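DNA repair and telomere maintenance protein nbs1 (Schizosaccharomyces pombe, PDB 3HUF) serves as the phosphoprotein-binding adaptor of the MRN complex in DNA double-strand break repair, recombination, telomere maintenance and meiosis, recognising phosphorylated partners such as Ctp1. Local coordinates at residues T22-R27 with H47-I52. Residues are numbered along the deposited sequence; the frame is centred on the assembly and turned at random.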
ATOM      1  N   THR A  22      -4.457   3.628  21.923  1.00 37.42           N
ATOM      2  CA  THR A  22      -5.333   4.636  22.483  1.00 37.59           C
ATOM      3  C   THR A  22      -4.613   5.936  22.816  1.00 36.94           C
ATOM      4  O   THR A  22      -3.496   5.929  23.323  1.00 37.04           O
ATOM      5  CB  THR A  22      -6.018   4.107  23.746  1.00 38.82           C
ATOM      6  OG1 THR A  22      -6.511   2.776  23.508  1.00 42.33           O
ATOM      7  CG2 THR A  22      -7.178   4.984  24.073  1.00 38.92           C
ATOM      8  N   TYR A  23      -5.277   7.050  22.552  1.00 36.43           N
ATOM      9  CA  TYR A  23      -4.754   8.372  22.801  1.00 35.76           C
ATOM     10  C   TYR A  23      -5.732   9.127  23.682  1.00 36.19           C
ATOM     11  O   TYR A  23      -6.940   9.024  23.497  1.00 35.64           O
ATOM     12  CB  TYR A  23      -4.587   9.128  21.478  1.00 35.55           C
ATOM     13  CG  TYR A  23      -3.612   8.442  20.532  1.00 35.89           C
ATOM     14  CD1 TYR A  23      -4.051   7.459  19.633  1.00 35.77           C
ATOM     15  CD2 TYR A  23      -2.248   8.742  20.567  1.00 35.10           C
ATOM     16  CE1 TYR A  23      -3.154   6.801  18.768  1.00 37.00           C
ATOM     17  CE2 TYR A  23      -1.338   8.094  19.704  1.00 36.88           C
ATOM     18  CZ  TYR A  23      -1.801   7.129  18.812  1.00 37.65           C
ATOM     19  OH  TYR A  23      -0.909   6.498  17.975  1.00 39.99           O
ATOM     20  N   ILE A  24      -5.207   9.897  24.629  1.00 36.38           N
ATOM     21  CA  ILE A  24      -6.020  10.885  25.323  1.00 37.06           C
ATOM     22  C   ILE A  24      -5.689  12.248  24.744  1.00 37.27           C
ATOM     23  O   ILE A  24      -4.519  12.622  24.552  1.00 36.78           O
ATOM     24  CB  ILE A  24      -5.911  10.811  26.869  1.00 37.57           C
ATOM     25  CG1 ILE A  24      -6.858   9.744  27.392  1.00 38.56           C
ATOM     26  CG2 ILE A  24      -6.352  12.117  27.534  1.00 38.51           C
ATOM     27  CD1 ILE A  24      -6.206   8.463  27.632  1.00 43.03           C
ATOM     28  N   VAL A  25      -6.757  12.951  24.396  1.00 37.34           N
ATOM     29  CA  VAL A  25      -6.695  14.187  23.648  1.00 37.32           C
ATOM     30  C   VAL A  25      -7.295  15.282  24.546  1.00 37.86           C
ATOM     31  O   VAL A  25      -8.376  15.115  25.112  1.00 36.19           O
ATOM     32  CB  VAL A  25      -7.519  14.021  22.335  1.00 37.49           C
ATOM     33  CG1 VAL A  25      -7.426  15.240  21.463  1.00 37.24           C
ATOM     34  CG2 VAL A  25      -7.097  12.722  21.572  1.00 36.28           C
ATOM     35  N   GLY A  26      -6.583  16.387  24.704  1.00 39.19           N
ATOM     36  CA  GLY A  26      -7.006  17.401  25.659  1.00 40.70           C
ATOM     37  C   GLY A  26      -6.098  18.609  25.743  1.00 42.27           C
ATOM     38  O   GLY A  26      -4.955  18.591  25.261  1.00 41.48           O
ATOM     39  N   ARG A  27      -6.628  19.660  26.364  1.00 43.83           N
ATOM     40  CA  ARG A  27      -5.937  20.943  26.532  1.00 46.15           C
ATOM     41  C   ARG A  27      -4.703  20.852  27.451  1.00 46.91           C
ATOM     42  O   ARG A  27      -3.697  21.533  27.223  1.00 47.20           O
ATOM     43  CB  ARG A  27      -6.937  21.976  27.087  1.00 46.57           C
ATOM     44  CG  ARG A  27      -6.461  23.424  27.108  1.00 48.72           C
ATOM     45  CD  ARG A  27      -7.572  24.308  27.687  1.00 52.60           C
ATOM     46  NE  ARG A  27      -7.847  23.993  29.092  1.00 55.98           N
ATOM     47  CZ  ARG A  27      -9.063  23.913  29.626  1.00 57.05           C
ATOM     48  NH1 ARG A  27     -10.138  24.117  28.883  1.00 58.08           N
ATOM     49  NH2 ARG A  27      -9.207  23.616  30.905  1.00 58.53           N
ATOM     50  N   HIS A  47     -10.051  15.619  27.148  1.00 37.76           N
ATOM     51  CA  HIS A  47     -11.311  15.856  26.427  1.00 37.17           C
ATOM     52  C   HIS A  47     -11.907  14.630  25.732  1.00 37.31           C
ATOM     53  O   HIS A  47     -13.099  14.326  25.899  1.00 37.44           O
ATOM     54  CB  HIS A  47     -11.173  17.018  25.431  1.00 36.69           C
ATOM     55  CG  HIS A  47     -12.485  17.504  24.897  1.00 35.82           C
ATOM     56  ND1 HIS A  47     -13.077  18.672  25.317  1.00 37.48           N
ATOM     57  CD2 HIS A  47     -13.329  16.969  23.985  1.00 34.30           C
ATOM     58  CE1 HIS A  47     -14.229  18.837  24.690  1.00 36.83           C
ATOM     59  NE2 HIS A  47     -14.400  17.818  23.871  1.00 34.44           N
ATOM     60  N   ALA A  48     -11.086  13.952  24.940  1.00 36.46           N
ATOM     61  CA  ALA A  48     -11.513  12.807  24.157  1.00 36.78           C
ATOM     62  C   ALA A  48     -10.508  11.660  24.237  1.00 36.77           C
ATOM     63  O   ALA A  48      -9.317  11.876  24.480  1.00 36.94           O
ATOM     64  CB  ALA A  48     -11.715  13.214  22.681  1.00 36.13           C
ATOM     65  N   ARG A  49     -11.002  10.448  24.015  1.00 36.68           N
ATOM     66  CA  ARG A  49     -10.153   9.307  23.760  1.00 37.09           C
ATOM     67  C   ARG A  49     -10.357   8.858  22.313  1.00 36.80           C
ATOM     68  O   ARG A  49     -11.487   8.726  21.868  1.00 36.93           O
ATOM     69  CB  ARG A  49     -10.483   8.178  24.729  1.00 37.49           C
ATOM     70  CG  ARG A  49      -9.659   6.927  24.501  1.00 40.52           C
ATOM     71  CD  ARG A  49     -10.116   5.774  25.398  1.00 47.48           C
ATOM     72  NE  ARG A  49     -10.222   6.198  26.798  1.00 51.81           N
ATOM     73  CZ  ARG A  49      -9.214   6.211  27.674  1.00 55.07           C
ATOM     74  NH1 ARG A  49      -7.986   5.807  27.323  1.00 55.32           N
ATOM     75  NH2 ARG A  49      -9.439   6.636  28.917  1.00 55.30           N
ATOM     76  N   PHE A  50      -9.261   8.700  21.577  1.00 36.59           N
ATOM     77  CA  PHE A  50      -9.267   8.128  20.245  1.00 36.05           C
ATOM     78  C   PHE A  50      -8.644   6.749  20.387  1.00 36.71           C
ATOM     79  O   PHE A  50      -7.542   6.626  20.919  1.00 37.43           O
ATOM     80  CB  PHE A  50      -8.368   8.905  19.280  1.00 35.87           C
ATOM     81  CG  PHE A  50      -8.769  10.338  19.033  1.00 33.28           C
ATOM     82  CD1 PHE A  50      -9.994  10.855  19.461  1.00 32.05           C
ATOM     83  CD2 PHE A  50      -7.913  11.152  18.324  1.00 30.64           C
ATOM     84  CE1 PHE A  50     -10.326  12.176  19.210  1.00 32.78           C
ATOM     85  CE2 PHE A  50      -8.233  12.481  18.047  1.00 30.70           C
ATOM     86  CZ  PHE A  50      -9.439  12.997  18.485  1.00 34.97           C
ATOM     87  N   THR A  51      -9.344   5.725  19.918  1.00 36.31           N
ATOM     88  CA  THR A  51      -8.851   4.352  19.933  1.00 36.41           C
ATOM     89  C   THR A  51      -8.855   3.877  18.500  1.00 36.10           C
ATOM     90  O   THR A  51      -9.868   3.969  17.808  1.00 36.58           O
ATOM     91  CB  THR A  51      -9.719   3.398  20.805  1.00 35.90           C
ATOM     92  OG1 THR A  51      -9.797   3.914  22.135  1.00 37.22           O
ATOM     93  CG2 THR A  51      -9.100   2.001  20.876  1.00 34.91           C
ATOM     94  N   ILE A  52      -7.694   3.455  18.025  1.00 36.50           N
ATOM     95  CA  ILE A  52      -7.583   2.956  16.670  1.00 36.22           C
ATOM     96  C   ILE A  52      -7.363   1.463  16.778  1.00 36.07           C
ATOM     97  O   ILE A  52      -6.444   1.019  17.473  1.00 35.60           O
ATOM     98  CB  ILE A  52      -6.465   3.663  15.899  1.00 37.16           C
ATOM     99  CG1 ILE A  52      -6.829   5.152  15.801  1.00 37.92           C
ATOM    100  CG2 ILE A  52      -6.286   3.028  14.501  1.00 35.51           C
ATOM    101  CD1 ILE A  52      -5.750   6.005  15.247  1.00 37.60           C
TER
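A classic beta bulge joins V25 to H47 and A48 where two antiparallel strands of the FHA domain, 21-26 and 48-52, run side by side. V25 O takes two N-H groups at once, H47 N at 2.7 Å and A48 N at 3.0 Å, while V25 N gives its own hydrogen to A48 O at 2.8 Å. Further along, Y23 and F50 form a hydrogen-bonded pair, Y23 N to F50 O at 2.8 Å and F50 N to Y23 O at 3.0 Å. On the face of Y23, V25, A48 and F50, V25 has CG1 anti to the backbone N (chi1 -176°), which leaves CG2 beside that N, and this methyl lies over the centre of the F50 ring, 3.6 Å from its centroid, a CH-pi contact. That face looks into the FHA beta sandwich, where I100 and L102 of strand 97-102 meet F50 and V25. Just past G26, R27 NH1 hydrogen-bonds a modified side chain of the bound peptide, consistent with the domain's phosphopeptide-binding role. On the face of T22, I24, R49 and T51, R49 bends at chi3 (-50°) and crosses I24, whose CG1 lies over one guanidinium face toward its rim and whose CD1 comes to 3.2 Å from R49 NH1. An alanine here would probably leave I24 CD1 and CG1 without the flat group they pack on, opening a gap beside them.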